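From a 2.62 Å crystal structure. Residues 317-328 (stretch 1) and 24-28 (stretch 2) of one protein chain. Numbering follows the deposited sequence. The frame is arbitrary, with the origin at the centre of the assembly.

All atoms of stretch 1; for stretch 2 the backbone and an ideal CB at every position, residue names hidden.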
# COMPACT_ATOMS: atom_id res chain seq x y z
N PRO A 317 29.42 15.77 -35.71
CA PRO A 317 30.01 16.94 -36.37
C PRO A 317 29.84 18.23 -35.55
O PRO A 317 28.81 18.45 -34.92
CB PRO A 317 29.29 16.98 -37.71
CG PRO A 317 28.00 16.23 -37.44
CD PRO A 317 28.45 15.10 -36.58
N PHE A 318 30.87 19.07 -35.57
CA PHE A 318 30.86 20.35 -34.85
C PHE A 318 29.54 21.13 -34.98
O PHE A 318 28.89 21.44 -33.99
CB PHE A 318 32.00 21.23 -35.37
CG PHE A 318 32.03 22.60 -34.77
CD1 PHE A 318 32.58 22.81 -33.51
CD2 PHE A 318 31.50 23.68 -35.46
CE1 PHE A 318 32.62 24.08 -32.95
CE2 PHE A 318 31.53 24.97 -34.91
CZ PHE A 318 32.09 25.17 -33.65
N GLU A 319 29.18 21.46 -36.21
CA GLU A 319 27.96 22.23 -36.46
C GLU A 319 26.72 21.65 -35.80
O GLU A 319 25.80 22.39 -35.45
CB GLU A 319 27.74 22.36 -37.96
CG GLU A 319 28.54 23.48 -38.59
CD GLU A 319 27.81 24.82 -38.54
OE1 GLU A 319 26.74 24.91 -37.88
OE2 GLU A 319 28.31 25.79 -39.17
N ASN A 320 26.67 20.34 -35.62
CA ASN A 320 25.51 19.71 -35.04
C ASN A 320 25.53 19.82 -33.53
O ASN A 320 24.47 19.89 -32.91
CB ASN A 320 25.38 18.28 -35.54
CG ASN A 320 25.22 18.24 -37.05
OD1 ASN A 320 24.50 19.06 -37.63
ND2 ASN A 320 25.88 17.29 -37.70
N VAL A 321 26.70 19.82 -32.91
CA VAL A 321 26.78 19.93 -31.46
C VAL A 321 26.32 21.33 -31.03
O VAL A 321 25.59 21.48 -30.05
CB VAL A 321 28.24 19.68 -30.93
CG1 VAL A 321 28.31 19.97 -29.45
CG2 VAL A 321 28.66 18.22 -31.18
N VAL A 322 26.75 22.35 -31.78
CA VAL A 322 26.39 23.74 -31.50
C VAL A 322 24.88 23.89 -31.64
O VAL A 322 24.23 24.60 -30.87
CB VAL A 322 27.07 24.74 -32.51
CG1 VAL A 322 26.58 26.17 -32.26
CG2 VAL A 322 28.58 24.67 -32.39
N GLU A 323 24.32 23.22 -32.63
CA GLU A 323 22.89 23.28 -32.88
C GLU A 323 22.09 22.55 -31.80
O GLU A 323 20.99 22.96 -31.44
CB GLU A 323 22.62 22.67 -34.24
CG GLU A 323 21.19 22.30 -34.47
CD GLU A 323 20.97 21.71 -35.84
OE1 GLU A 323 21.15 22.46 -36.82
OE2 GLU A 323 20.64 20.51 -35.92
N ALA A 324 22.66 21.46 -31.28
CA ALA A 324 22.02 20.65 -30.24
C ALA A 324 22.21 21.32 -28.88
O ALA A 324 22.09 20.69 -27.83
CB ALA A 324 22.63 19.28 -30.23
N VAL A 325 22.50 22.61 -28.91
CA VAL A 325 22.75 23.34 -27.69
C VAL A 325 22.23 24.77 -27.85
O VAL A 325 22.34 25.61 -26.97
CB VAL A 325 24.27 23.29 -27.36
CG1 VAL A 325 24.96 24.56 -27.74
CG2 VAL A 325 24.47 22.93 -25.92
N THR A 326 21.60 25.02 -28.99
CA THR A 326 21.02 26.33 -29.27
C THR A 326 19.64 26.24 -29.96
O THR A 326 18.60 26.27 -29.30
CB THR A 326 21.96 27.18 -30.15
OG1 THR A 326 22.33 26.44 -31.31
CG2 THR A 326 23.22 27.56 -29.37
N ARG A 327 19.65 26.12 -31.28
CA ARG A 327 18.41 26.05 -32.06
C ARG A 327 17.46 24.91 -31.70
O ARG A 327 16.24 25.11 -31.63
CB ARG A 327 18.77 25.98 -33.54
CG ARG A 327 19.77 27.06 -33.97
CD ARG A 327 19.12 28.09 -34.85
NE ARG A 327 18.80 27.51 -36.14
CZ ARG A 327 17.90 28.01 -36.98
NH1 ARG A 327 17.23 29.11 -36.65
NH2 ARG A 327 17.66 27.40 -38.13
N ASN A 328 18.01 23.72 -31.47
CA ASN A 328 17.18 22.57 -31.15
C ASN A 328 16.49 22.58 -29.79
O ASN A 328 15.28 22.36 -29.72
CB ASN A 328 17.98 21.28 -31.31
CG ASN A 328 18.27 20.96 -32.75
OD1 ASN A 328 19.03 20.06 -33.05
ND2 ASN A 328 17.65 21.71 -33.66
N UNK A 24 30.78 34.13 -36.24
CA UNK A 24 29.37 33.72 -36.12
C UNK A 24 29.08 32.29 -36.53
O UNK A 24 29.35 31.90 -37.65
CB UNK A 24 28.50 34.65 -36.97
N UNK A 25 28.52 31.51 -35.61
CA UNK A 25 28.19 30.12 -35.89
C UNK A 25 26.88 29.79 -35.19
O UNK A 25 26.55 30.39 -34.17
CB UNK A 25 29.31 29.18 -35.44
N UNK A 26 26.11 28.86 -35.75
CA UNK A 26 24.85 28.49 -35.12
C UNK A 26 23.66 29.40 -35.35
O UNK A 26 22.63 29.22 -34.71
CB UNK A 26 25.08 28.39 -33.61
N UNK A 27 23.78 30.36 -36.26
CA UNK A 27 22.67 31.26 -36.54
C UNK A 27 21.92 30.72 -37.76
O UNK A 27 21.82 29.51 -37.92
CB UNK A 27 23.16 32.69 -36.78
N UNK A 28 21.39 31.60 -38.60
CA UNK A 28 20.66 31.15 -39.79
C UNK A 28 21.56 30.33 -40.72
O UNK A 28 22.78 30.33 -40.59
CB UNK A 28 20.09 32.35 -40.54

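Position 24 is settled least by stretch 1: no atom of that stretch lies within 5.5 Å of the ideal CB, so the visible contact neither selects nor excludes a side chain. Its phi of -54° and psi of 122° are compatible with many residues, proline among them. The deposited residue is Pro-24, which makes no contact with stretch 1.

Position 25 is more informative. Its CA-to-CB bond points toward stretch 1, and the backbone is extended (phi -142°, psi 151°), a conformation that beta-branched residues tolerate well. The ideal CB lies 4.8 Å from Phe-318 CE2 and 5.2 Å from Val-322 CG1, which together offer an apolar surface; the carboxylate of Glu-319 lies at its margin, with OE2 5.1 Å from the same CB. These distances leave space for a short or medium aliphatic group, so valine, isoleucine or perhaps leucine would suit, and threonine is conceivable beside the carboxylate. The residue is Val-25, chi1 in the p well. Its CG2 approaches Phe-318 CE2 at 3.9 Å, obliquely to the ring, while its CG1 is 4.4 Å from Val-322 CG1. CG2 also lies 3.9 Å from Glu-319 OE2, a packing contact, since a methyl carbon offers no polar partner.

At position 26 two independent tests agree. An ideal CB would point toward stretch 1 and fall 3.0 Å from Val-322 CG1, a clash. With phi 80° and psi 10°, it would also be jammed against the carbonyl O of position 25, which by itself calls for glycine. The residue is Gly-26. Without a side chain, its CA can pack 4.1 Å from Val-322 CG1, and its backbone O lies 3.7 Å from Arg-327 CG. Thr-326 OG1 is instead engaged within its own stretch, donating a 2.7 Å hydrogen bond to Val-322 O.

Position 27 directs CA-to-CB away, and its ideal CB has nothing of stretch 1 within 5.5 Å. Large or small side chains are therefore equally admissible on this evidence. It is Phe-27, whose side chain comes no nearer than 6.4 Å. The contact belongs to its backbone: Phe-27 O sits over one face of the Arg-327 guanidinium, 4.0 Å from Arg-327 NE, without a hydrogen bond.

Position 28 also has its ideal CB directed away, with room for it and an unstrained phi/psi of -61°/165°. Many residues would fit, and the deposited Gly-28 is not demanded by the visible geometry.

Stretch 2 (24-28) PVGFG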
# COMPACT_ATOMS: atom_id res chain seq x y z
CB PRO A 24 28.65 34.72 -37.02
CG PRO A 24 29.54 35.90 -37.01
CD PRO A 24 30.89 35.29 -37.14
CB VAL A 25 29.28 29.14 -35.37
CG1 VAL A 25 29.32 29.16 -33.84
CG2 VAL A 25 28.98 27.75 -35.83
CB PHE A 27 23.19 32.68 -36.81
CG PHE A 27 23.92 33.29 -35.63
CD1 PHE A 27 25.25 33.00 -35.40
CD2 PHE A 27 23.25 34.11 -34.73
CE1 PHE A 27 25.91 33.51 -34.27
CE2 PHE A 27 23.90 34.62 -33.60
CZ PHE A 27 25.23 34.32 -33.38
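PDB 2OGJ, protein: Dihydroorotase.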